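Local atomic coordinates of chaperone SycD (Chlamydia pneumoniae, PDB entry 4NRH), a protein that binds CopN as a type III secretion chaperone of the LcrH/SycD family and probably takes part in directing translocator secretion. Residues S8-I17 with I55-E66. Residues are numbered along the deposited sequence; the frame is centred on the assembly and turned at random.
Sequences SHLNYLLEKI and ISSEDLEKVYKE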
loop_
_atom_site.group_PDB
_atom_site.type_symbol
_atom_site.label_atom_id
_atom_site.label_comp_id
_atom_site.label_asym_id
_atom_site.label_seq_id
_atom_site.Cartn_x
_atom_site.Cartn_y
_atom_site.Cartn_z
ATOM N N SER D 8 -1.207 -13.612 -16.178
ATOM C CA SER D 8 0.160 -13.229 -16.505
ATOM C C SER D 8 1.091 -13.497 -15.326
ATOM O O SER D 8 0.670 -13.449 -14.171
ATOM C CB SER D 8 0.223 -11.755 -16.907
ATOM O OG SER D 8 0.361 -10.920 -15.770
ATOM N N HIS D 9 2.354 -13.787 -15.625
ATOM C CA HIS D 9 3.334 -14.090 -14.586
ATOM C C HIS D 9 3.562 -12.892 -13.668
ATOM O O HIS D 9 3.882 -13.057 -12.490
ATOM C CB HIS D 9 4.659 -14.534 -15.209
ATOM C CG HIS D 9 5.528 -15.319 -14.275
ATOM N ND1 HIS D 9 5.173 -16.560 -13.793
ATOM C CD2 HIS D 9 6.736 -15.036 -13.731
ATOM C CE1 HIS D 9 6.125 -17.009 -12.995
ATOM N NE2 HIS D 9 7.085 -16.103 -12.940
ATOM N N LEU D 10 3.407 -11.691 -14.216
ATOM C CA LEU D 10 3.549 -10.465 -13.439
ATOM C C LEU D 10 2.517 -10.418 -12.318
ATOM O O LEU D 10 2.848 -10.137 -11.167
ATOM C CB LEU D 10 3.407 -9.233 -14.333
ATOM C CG LEU D 10 3.414 -7.884 -13.607
ATOM C CD1 LEU D 10 4.681 -7.722 -12.777
ATOM C CD2 LEU D 10 3.256 -6.734 -14.588
ATOM N N ASN D 11 1.265 -10.696 -12.667
ATOM C CA ASN D 11 0.183 -10.706 -11.691
ATOM C C ASN D 11 0.378 -11.813 -10.664
ATOM O O ASN D 11 0.041 -11.649 -9.492
ATOM C CB ASN D 11 -1.167 -10.872 -12.392
ATOM C CG ASN D 11 -1.574 -9.636 -13.166
ATOM O OD1 ASN D 11 -1.407 -8.513 -12.693
ATOM N ND2 ASN D 11 -2.114 -9.836 -14.363
ATOM N N TYR D 12 0.921 -12.941 -11.112
ATOM C CA TYR D 12 1.263 -14.038 -10.214
ATOM C C TYR D 12 2.266 -13.597 -9.154
ATOM O O TYR D 12 2.111 -13.908 -7.974
ATOM C CB TYR D 12 1.823 -15.225 -11.002
ATOM C CG TYR D 12 2.543 -16.242 -10.142
ATOM C CD1 TYR D 12 1.840 -17.216 -9.447
ATOM C CD2 TYR D 12 3.929 -16.233 -10.036
ATOM C CE1 TYR D 12 2.495 -18.147 -8.661
ATOM C CE2 TYR D 12 4.593 -17.159 -9.253
ATOM C CZ TYR D 12 3.871 -18.114 -8.569
ATOM O OH TYR D 12 4.527 -19.038 -7.789
ATOM N N LEU D 13 3.291 -12.871 -9.587
ATOM C CA LEU D 13 4.337 -12.398 -8.687
ATOM C C LEU D 13 3.803 -11.387 -7.679
ATOM O O LEU D 13 4.084 -11.486 -6.485
ATOM C CB LEU D 13 5.490 -11.784 -9.484
ATOM C CG LEU D 13 6.346 -12.767 -10.286
ATOM C CD1 LEU D 13 7.351 -12.022 -11.152
ATOM C CD2 LEU D 13 7.047 -13.749 -9.360
ATOM N N LEU D 14 3.035 -10.417 -8.165
ATOM C CA LEU D 14 2.475 -9.378 -7.305
ATOM C C LEU D 14 1.553 -9.951 -6.233
ATOM O O LEU D 14 1.601 -9.532 -5.077
ATOM C CB LEU D 14 1.725 -8.341 -8.142
ATOM C CG LEU D 14 2.593 -7.530 -9.108
ATOM C CD1 LEU D 14 1.754 -6.511 -9.857
ATOM C CD2 LEU D 14 3.730 -6.848 -8.365
ATOM N N GLU D 15 0.714 -10.909 -6.616
ATOM C CA GLU D 15 -0.183 -11.559 -5.666
ATOM C C GLU D 15 0.608 -12.404 -4.674
ATOM O O GLU D 15 0.291 -12.443 -3.485
ATOM C CB GLU D 15 -1.212 -12.424 -6.395
ATOM C CG GLU D 15 -2.205 -11.640 -7.237
ATOM C CD GLU D 15 -3.329 -12.509 -7.767
ATOM O OE1 GLU D 15 -3.162 -13.747 -7.792
ATOM O OE2 GLU D 15 -4.377 -11.955 -8.161
ATOM N N LYS D 16 1.632 -13.085 -5.180
ATOM C CA LYS D 16 2.532 -13.878 -4.348
ATOM C C LYS D 16 3.195 -13.013 -3.277
ATOM O O LYS D 16 3.237 -13.384 -2.102
ATOM C CB LYS D 16 3.590 -14.559 -5.220
ATOM C CG LYS D 16 4.522 -15.504 -4.480
ATOM C CD LYS D 16 5.300 -16.367 -5.464
ATOM C CE LYS D 16 6.356 -17.209 -4.768
ATOM N NZ LYS D 16 7.342 -16.374 -4.027
ATOM N N ILE D 17 3.709 -11.860 -3.693
ATOM C CA ILE D 17 4.354 -10.922 -2.778
ATOM C C ILE D 17 3.360 -10.315 -1.787
ATOM O O ILE D 17 3.621 -10.264 -0.585
ATOM C CB ILE D 17 5.055 -9.782 -3.546
ATOM C CG1 ILE D 17 6.202 -10.335 -4.394
ATOM C CG2 ILE D 17 5.571 -8.726 -2.583
ATOM C CD1 ILE D 17 6.757 -9.338 -5.389
ATOM N N ILE D 55 12.789 -12.529 -5.969
ATOM C CA ILE D 55 12.344 -12.825 -7.323
ATOM C C ILE D 55 13.523 -13.280 -8.177
ATOM O O ILE D 55 14.544 -12.598 -8.249
ATOM C CB ILE D 55 11.676 -11.602 -7.980
ATOM C CG1 ILE D 55 10.507 -11.107 -7.126
ATOM C CG2 ILE D 55 11.207 -11.938 -9.387
ATOM C CD1 ILE D 55 9.888 -9.821 -7.628
ATOM N N SER D 56 13.389 -14.438 -8.813
ATOM C CA SER D 56 14.460 -14.958 -9.655
ATOM C C SER D 56 14.548 -14.159 -10.949
ATOM O O SER D 56 13.560 -13.570 -11.391
ATOM C CB SER D 56 14.241 -16.439 -9.961
ATOM O OG SER D 56 13.121 -16.623 -10.812
ATOM N N SER D 57 15.732 -14.139 -11.553
ATOM C CA SER D 57 15.939 -13.421 -12.804
ATOM C C SER D 57 15.150 -14.070 -13.935
ATOM O O SER D 57 14.782 -13.410 -14.907
ATOM C CB SER D 57 17.427 -13.369 -13.156
ATOM O OG SER D 57 17.893 -14.637 -13.584
ATOM N N GLU D 58 14.898 -15.367 -13.802
ATOM C CA GLU D 58 14.063 -16.089 -14.752
ATOM C C GLU D 58 12.627 -15.579 -14.701
ATOM O O GLU D 58 11.958 -15.477 -15.730
ATOM C CB GLU D 58 14.101 -17.594 -14.472
ATOM C CG GLU D 58 15.493 -18.210 -14.535
ATOM C CD GLU D 58 16.194 -18.216 -13.189
ATOM O OE1 GLU D 58 16.247 -17.153 -12.535
ATOM O OE2 GLU D 58 16.695 -19.287 -12.785
ATOM N N ASP D 59 12.158 -15.266 -13.496
ATOM C CA ASP D 59 10.820 -14.715 -13.308
ATOM C C ASP D 59 10.670 -13.360 -13.992
ATOM O O ASP D 59 9.654 -13.089 -14.631
ATOM C CB ASP D 59 10.491 -14.591 -11.819
ATOM C CG ASP D 59 10.182 -15.928 -11.177
ATOM O OD1 ASP D 59 9.741 -16.848 -11.899
ATOM O OD2 ASP D 59 10.377 -16.061 -9.950
ATOM N N LEU D 60 11.681 -12.509 -13.847
ATOM C CA LEU D 60 11.655 -11.185 -14.462
ATOM C C LEU D 60 11.709 -11.285 -15.981
ATOM O O LEU D 60 11.106 -10.476 -16.686
ATOM C CB LEU D 60 12.813 -10.324 -13.953
ATOM C CG LEU D 60 12.731 -9.847 -12.501
ATOM C CD1 LEU D 60 13.773 -8.773 -12.239
ATOM C CD2 LEU D 60 11.338 -9.331 -12.180
ATOM N N GLU D 61 12.440 -12.278 -16.479
ATOM C CA GLU D 61 12.542 -12.499 -17.916
ATOM C C GLU D 61 11.186 -12.866 -18.511
ATOM O O GLU D 61 10.833 -12.401 -19.595
ATOM C CB GLU D 61 13.570 -13.587 -18.228
ATOM C CG GLU D 61 13.854 -13.750 -19.713
ATOM C CD GLU D 61 14.281 -12.453 -20.377
ATOM O OE1 GLU D 61 15.074 -11.702 -19.773
ATOM O OE2 GLU D 61 13.820 -12.183 -21.505
ATOM N N LYS D 62 10.440 -13.710 -17.804
ATOM C CA LYS D 62 9.092 -14.077 -18.227
ATOM C C LYS D 62 8.218 -12.835 -18.343
ATOM O O LYS D 62 7.469 -12.675 -19.306
ATOM C CB LYS D 62 8.451 -15.064 -17.248
ATOM C CG LYS D 62 9.077 -16.447 -17.219
ATOM C CD LYS D 62 8.384 -17.317 -16.180
ATOM C CE LYS D 62 8.976 -18.715 -16.122
ATOM N NZ LYS D 62 8.361 -19.525 -15.031
ATOM N N VAL D 63 8.330 -11.959 -17.351
ATOM C CA VAL D 63 7.579 -10.711 -17.328
ATOM C C VAL D 63 8.026 -9.790 -18.462
ATOM O O VAL D 63 7.208 -9.106 -19.079
ATOM C CB VAL D 63 7.739 -9.988 -15.973
ATOM C CG1 VAL D 63 7.009 -8.659 -15.985
ATOM C CG2 VAL D 63 7.216 -10.863 -14.843
ATOM N N TYR D 64 9.327 -9.784 -18.739
ATOM C CA TYR D 64 9.875 -8.968 -19.819
ATOM C C TYR D 64 9.279 -9.354 -21.169
ATOM O O TYR D 64 8.935 -8.488 -21.973
ATOM C CB TYR D 64 11.398 -9.088 -19.873
ATOM C CG TYR D 64 12.025 -8.247 -20.963
ATOM C CD1 TYR D 64 11.952 -6.861 -20.924
ATOM C CD2 TYR D 64 12.681 -8.838 -22.036
ATOM C CE1 TYR D 64 12.520 -6.086 -21.918
ATOM C CE2 TYR D 64 13.253 -8.072 -23.035
ATOM C CZ TYR D 64 13.169 -6.696 -22.971
ATOM O OH TYR D 64 13.734 -5.926 -23.962
ATOM N N LYS D 65 9.173 -10.656 -21.414
ATOM C CA LYS D 65 8.586 -11.157 -22.652
ATOM C C LYS D 65 7.119 -10.751 -22.764
ATOM O O LYS D 65 6.640 -10.432 -23.851
ATOM C CB LYS D 65 8.731 -12.677 -22.742
ATOM C CG LYS D 65 10.152 -13.138 -23.036
ATOM C CD LYS D 65 10.255 -14.653 -23.077
ATOM C CE LYS D 65 9.367 -15.233 -24.164
ATOM N NZ LYS D 65 9.355 -16.722 -24.137
ATOM N N GLU D 66 6.411 -10.773 -21.638
ATOM C CA GLU D 66 5.013 -10.352 -21.603
ATOM C C GLU D 66 4.868 -8.897 -22.038
ATOM O O GLU D 66 3.971 -8.555 -22.808
ATOM C CB GLU D 66 4.426 -10.537 -20.201
ATOM C CG GLU D 66 4.365 -11.980 -19.732
ATOM C CD GLU D 66 3.665 -12.127 -18.393
ATOM O OE1 GLU D 66 3.774 -11.204 -17.560
ATOM O OE2 GLU D 66 3.010 -13.166 -18.173
#
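The His9 side chain packs as a knob into the hole formed by Asp59, Lys62, Val63 and Glu66 of helix 57-66. Its NE2 donates to Asp59 OD1 (2.9 Å, 158° at the hydrogen); the acceptor lies near the ring plane, yet the N-H reaches OD1 from above the carboxylate plane. The extended Lys62 chain passes over one ring face, CD 3.7 Å from the centroid of the His9 ring in a CH-pi contact. With CG anti to the backbone N (chi1 -159°), the imidazole is swung out to both partners. Glu66 reaches across to the first turn of helix 9-17: OE2 accepts from His9 N (2.7 Å) through its syn lone pair, while OE1 takes a weak bond from Leu10 N (3.4 Å). A negative charge here would suit the helix dipole, and Ser8, the N-cap residue, accepts the next N-H, that of Asn11, through OG. Beside these polar bonds, Val63 CG2 meets Leu13 CD1 (3.9 Å), Val63 CG1 meets Leu10 CB, and Ile17 CD1 touches Ile55 CD1 (3.9 Å). The axes of helices 9-17 and 57-66 approach to 9.4 Å, their N-to-C directions 134° apart. In this all-helical TPR-family chaperone, Val82 and Leu86 of the following helix 76-89 also touch Val63, and Phe89 touches Ile55.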